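Local structure of putative C39-like peptidase (Bacillus anthracis, 3ERV) at residues A[36-41]-A[58-63]; A[148-153]-A[210-215]. The protein is of unknown function but is probably a papain-like cysteine peptidase related to the C39 peptidases. All coordinates share one frame; numbering follows the deposited sequence.

Contact 1 (A[36-41]-A[58-63]); sequences NVPFIQ and MLQYAG
Val37 and Tyr61 bring the two backbones closest, CA to CA 5.7 Å, where the irregular segment 36-41 passes the C-terminal turn of helix 50-61. Tyr61 supplies the widest surface here. With its CG anti to the backbone N (chi1 -163°), the ring lies against Val37, whose CG2 sits over the middle of one face, 3.8 Å from the ring centroid and almost exactly on the ring normal, a CH-pi contact. The two side chains cross at about a right angle, and CA of Val37 reaches 3.7 Å from CD1 of Tyr61. Pro38 also crosses the tyrosine, its CD approaching CD1 and CB, while Asn36 O comes obliquely to the ring at CD1 and CE1. Beyond the ring, a water joins Tyr61 OH, at 2.7 Å, to the backbone N of Asn36, from which it accepts. In the papain-like fold expected of this family, the helix that carries the presumed nucleophile at its start packs between the two lobes; here the loop that precedes that helix lies against its far end. Gln60, one residue earlier, sends its extended side chain past Pro38 in the opposite direction, leaving OE1 3.4 Å from Pro38 CB, and meets Ile40 tip to tip, with NE2 3.5 Å from Ile40 CD1. Both are van der Waals contacts; the amide NE2 has its hydrogen-bond partner in Val66 O. Ile40 also packs on Thr53, Ala56 and Met57 of the same helix. The helix closes in a Schellman motif at Gly63, which has positive phi (106°) and whose N bonds to Gln60 O.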
# COMPACT_ATOMS: atom_id res chain seq x y z
N ASN A 36 13.64 11.95 3.14
CA ASN A 36 13.00 13.06 2.39
C ASN A 36 11.88 12.68 1.45
O ASN A 36 11.40 13.50 0.61
CB ASN A 36 14.04 14.00 1.73
CG ASN A 36 14.72 14.89 2.76
OD1 ASN A 36 14.32 14.89 3.95
ND2 ASN A 36 15.70 15.70 2.33
N VAL A 37 11.44 11.43 1.60
CA VAL A 37 10.19 10.99 0.98
C VAL A 37 9.12 11.94 1.54
O VAL A 37 9.01 12.11 2.75
CB VAL A 37 9.88 9.47 1.34
CG1 VAL A 37 8.42 9.07 0.97
CG2 VAL A 37 10.96 8.54 0.72
N PRO A 38 8.33 12.57 0.65
CA PRO A 38 7.31 13.54 1.09
C PRO A 38 6.28 12.91 2.04
O PRO A 38 6.03 11.73 1.98
CB PRO A 38 6.63 13.98 -0.23
CG PRO A 38 7.57 13.70 -1.28
CD PRO A 38 8.48 12.52 -0.82
N PHE A 39 5.68 13.70 2.93
CA PHE A 39 4.75 13.17 3.90
C PHE A 39 3.38 13.73 3.54
O PHE A 39 3.20 14.94 3.43
CB PHE A 39 5.20 13.55 5.35
CG PHE A 39 4.11 13.46 6.40
CD1 PHE A 39 3.82 12.28 7.03
CD2 PHE A 39 3.38 14.60 6.76
CE1 PHE A 39 2.79 12.22 8.00
CE2 PHE A 39 2.36 14.55 7.73
CZ PHE A 39 2.07 13.36 8.35
N ILE A 40 2.41 12.82 3.35
CA ILE A 40 0.99 13.15 3.14
C ILE A 40 0.06 12.32 4.06
O ILE A 40 0.35 11.15 4.38
CB ILE A 40 0.57 12.90 1.65
CG1 ILE A 40 1.62 13.49 0.70
CG2 ILE A 40 -0.82 13.57 1.36
CD1 ILE A 40 1.45 13.10 -0.79
N GLN A 41 -1.04 12.94 4.49
CA GLN A 41 -2.04 12.29 5.31
C GLN A 41 -3.26 12.04 4.42
O GLN A 41 -3.58 12.92 3.63
CB GLN A 41 -2.42 13.21 6.48
CG GLN A 41 -1.34 13.24 7.60
CD GLN A 41 -1.07 11.85 8.22
OE1 GLN A 41 -1.63 11.51 9.28
NE2 GLN A 41 -0.18 11.05 7.57
N MET A 58 5.06 8.11 -3.01
CA MET A 58 6.03 7.39 -3.84
C MET A 58 6.23 8.09 -5.16
O MET A 58 7.39 8.36 -5.58
CB MET A 58 5.58 5.93 -4.09
CG MET A 58 6.64 4.90 -4.72
SD MET A 58 5.97 3.46 -5.64
CE MET A 58 5.54 4.34 -7.17
N LEU A 59 5.12 8.38 -5.84
CA LEU A 59 5.16 9.08 -7.15
C LEU A 59 5.84 10.47 -7.08
O LEU A 59 6.66 10.81 -7.95
CB LEU A 59 3.73 9.24 -7.69
CG LEU A 59 3.14 7.90 -8.23
CD1 LEU A 59 1.73 8.10 -8.78
CD2 LEU A 59 4.07 7.32 -9.30
N GLN A 60 5.46 11.29 -6.10
CA GLN A 60 6.15 12.56 -5.82
C GLN A 60 7.66 12.42 -5.67
O GLN A 60 8.42 13.16 -6.31
CB GLN A 60 5.57 13.25 -4.57
CG GLN A 60 4.21 13.77 -4.82
CD GLN A 60 3.57 14.40 -3.61
OE1 GLN A 60 4.23 14.58 -2.56
NE2 GLN A 60 2.28 14.77 -3.74
N TYR A 61 8.09 11.50 -4.81
CA TYR A 61 9.54 11.28 -4.63
C TYR A 61 10.20 10.83 -5.93
O TYR A 61 11.34 11.17 -6.19
CB TYR A 61 9.79 10.18 -3.61
CG TYR A 61 11.17 10.13 -3.05
CD1 TYR A 61 11.70 11.22 -2.34
CD2 TYR A 61 11.95 8.98 -3.18
CE1 TYR A 61 12.96 11.14 -1.75
CE2 TYR A 61 13.23 8.89 -2.64
CZ TYR A 61 13.72 9.96 -1.91
OH TYR A 61 14.94 9.87 -1.36
N ALA A 62 9.49 10.06 -6.73
CA ALA A 62 10.00 9.67 -8.04
C ALA A 62 10.04 10.83 -9.06
O ALA A 62 10.53 10.65 -10.17
CB ALA A 62 9.19 8.50 -8.59
N GLY A 63 9.52 12.02 -8.70
CA GLY A 63 9.58 13.13 -9.61
C GLY A 63 8.27 13.51 -10.30
O GLY A 63 8.24 14.42 -11.12
O HOH W 1 15.50 10.81 1.12

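Contact 2 (A[148-153]-A[210-215]); sequences ITNATF and EQAWVQ
Ala212 presents its CB to Thr149 and Asn150, in a buried packing of helix 206-215 on the end of strand 145-150, part of the antiparallel sheet of this probably papain-like fold. The axes of strand 148-150 and helix 210-215 approach to 6.9 Å, their directions 115° apart. Thr149 OG1, anti to its backbone N (chi1 -177°), points a polar atom at the methyl group, 3.5 Å from Ala212 CB. Asn150 comes to that same methyl with ND2, at 3.7 Å, and the backbone carbon of Phe153 closes in as well, so Ala212 CB fits among three residues of the strand end and the turn after it. Trp213 lies to one side: its indole meets Ile148 O edge-on, CD1 being 3.5 Å from that oxygen near the ring plane, while NE1 donates to Gln219 O. The same Ile148 O takes a water that also donates to Trp213 O and so bridges strand and helix. The amide of Asn150 is gripped at its other end, where OD1 accepts from Thr152 N in an Asx turn and from Thr152 OG1, 2.6 Å away in the carbonyl plane on a lone pair. That fixes the rotation of the amide within the type I turn 150-153. ND2 bonds to Ala154 O and to a water 2.9 Å away, which donates in turn to Ala212 O and Gln215 OE1.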
# COMPACT_ATOMS: atom_id res chain seq x y z
N ILE A 148 1.14 -3.25 1.23
CA ILE A 148 -0.14 -3.51 1.88
C ILE A 148 0.15 -4.38 3.14
O ILE A 148 0.88 -5.35 3.04
CB ILE A 148 -1.11 -4.28 0.95
CG1 ILE A 148 -1.30 -3.55 -0.39
CG2 ILE A 148 -2.46 -4.56 1.66
CD1 ILE A 148 -1.95 -2.24 -0.27
N THR A 149 -0.41 -4.02 4.29
CA THR A 149 -0.19 -4.78 5.53
C THR A 149 -1.45 -4.64 6.36
O THR A 149 -2.51 -4.41 5.79
CB THR A 149 1.03 -4.28 6.33
OG1 THR A 149 1.22 -5.12 7.49
CG2 THR A 149 0.84 -2.83 6.81
N ASN A 150 -1.35 -4.79 7.68
CA ASN A 150 -2.50 -4.43 8.53
C ASN A 150 -2.11 -3.34 9.53
O ASN A 150 -0.93 -3.17 9.83
CB ASN A 150 -3.09 -5.65 9.24
CG ASN A 150 -2.24 -6.09 10.44
OD1 ASN A 150 -2.28 -5.49 11.50
ND2 ASN A 150 -1.42 -7.07 10.22
N ALA A 151 -3.10 -2.61 10.04
CA ALA A 151 -2.83 -1.42 10.86
C ALA A 151 -1.95 -1.65 12.12
O ALA A 151 -1.34 -0.69 12.63
CB ALA A 151 -4.13 -0.75 11.23
N THR A 152 -1.86 -2.91 12.61
CA THR A 152 -1.05 -3.22 13.81
C THR A 152 0.40 -3.52 13.47
O THR A 152 1.25 -3.56 14.36
CB THR A 152 -1.54 -4.49 14.59
OG1 THR A 152 -1.16 -5.67 13.87
CG2 THR A 152 -3.04 -4.47 14.83
N PHE A 153 0.68 -3.75 12.19
CA PHE A 153 2.03 -4.08 11.78
C PHE A 153 2.55 -5.34 12.47
O PHE A 153 3.76 -5.51 12.64
CB PHE A 153 2.96 -2.90 12.04
CG PHE A 153 2.48 -1.61 11.41
CD1 PHE A 153 2.26 -1.53 10.03
CD2 PHE A 153 2.25 -0.49 12.19
CE1 PHE A 153 1.81 -0.36 9.47
CE2 PHE A 153 1.81 0.69 11.62
CZ PHE A 153 1.57 0.75 10.25
N GLU A 210 7.48 -7.64 9.15
CA GLU A 210 7.70 -8.47 7.99
C GLU A 210 6.69 -9.59 7.91
O GLU A 210 6.26 -9.99 6.81
CB GLU A 210 9.11 -9.06 8.02
CG GLU A 210 10.23 -8.04 8.13
CD GLU A 210 11.60 -8.70 8.27
OE1 GLU A 210 11.62 -9.91 8.57
OE2 GLU A 210 12.65 -8.03 8.09
N GLN A 211 6.31 -10.10 9.08
CA GLN A 211 5.39 -11.25 9.16
C GLN A 211 3.97 -10.83 8.80
O GLN A 211 3.25 -11.55 8.08
CB GLN A 211 5.42 -11.86 10.56
CG GLN A 211 6.69 -12.63 10.87
CD GLN A 211 6.79 -13.03 12.33
OE1 GLN A 211 6.23 -12.37 13.22
NE2 GLN A 211 7.51 -14.12 12.60
N ALA A 212 3.58 -9.67 9.30
CA ALA A 212 2.31 -9.03 8.91
C ALA A 212 2.23 -8.83 7.38
O ALA A 212 1.21 -9.14 6.76
CB ALA A 212 2.13 -7.71 9.66
N TRP A 213 3.32 -8.31 6.81
CA TRP A 213 3.44 -8.04 5.34
C TRP A 213 3.27 -9.32 4.53
O TRP A 213 2.48 -9.38 3.58
CB TRP A 213 4.79 -7.39 5.00
CG TRP A 213 4.97 -7.19 3.52
CD1 TRP A 213 4.23 -6.38 2.70
CD2 TRP A 213 5.95 -7.83 2.68
NE1 TRP A 213 4.70 -6.46 1.39
CE2 TRP A 213 5.74 -7.35 1.35
CE3 TRP A 213 6.97 -8.76 2.91
CZ2 TRP A 213 6.51 -7.78 0.28
CZ3 TRP A 213 7.74 -9.19 1.85
CH2 TRP A 213 7.52 -8.69 0.55
N VAL A 214 4.02 -10.36 4.93
CA VAL A 214 3.91 -11.68 4.28
C VAL A 214 2.49 -12.26 4.41
O VAL A 214 1.92 -12.80 3.46
CB VAL A 214 4.97 -12.67 4.85
CG1 VAL A 214 4.61 -14.09 4.44
CG2 VAL A 214 6.37 -12.30 4.37
N GLN A 215 1.92 -12.11 5.61
CA GLN A 215 0.54 -12.53 5.88
C GLN A 215 -0.51 -11.88 4.99
O GLN A 215 -1.46 -12.55 4.61
CB GLN A 215 0.16 -12.29 7.34
CG GLN A 215 -1.25 -12.75 7.63
CD GLN A 215 -1.57 -12.70 9.10
OE1 GLN A 215 -1.50 -11.66 9.75
NE2 GLN A 215 -1.94 -13.84 9.63
O HOH W 2 1.24 -7.73 1.78
O HOH W 3 -1.28 -9.15 8.24

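The two contacts lie on opposite sides of the chain's centre, their centres 21 Å apart and their nearest atoms about 11 Å apart, so neither touches the other. Each has a link to the probable catalytic region, if Cys50, His178 and Asp194 form the triad that their geometry suggests. Contact 1 concerns the far end of the helix that starts at Cys50, and its segment 36-41 reaches this region through Gln41 NE2, which bonds to Asp194 O. Contact 2 meets it from the sheet: Thr149 pairs by backbone bonds with His178, and the Phe153 side chain packs on His178 and Asp194.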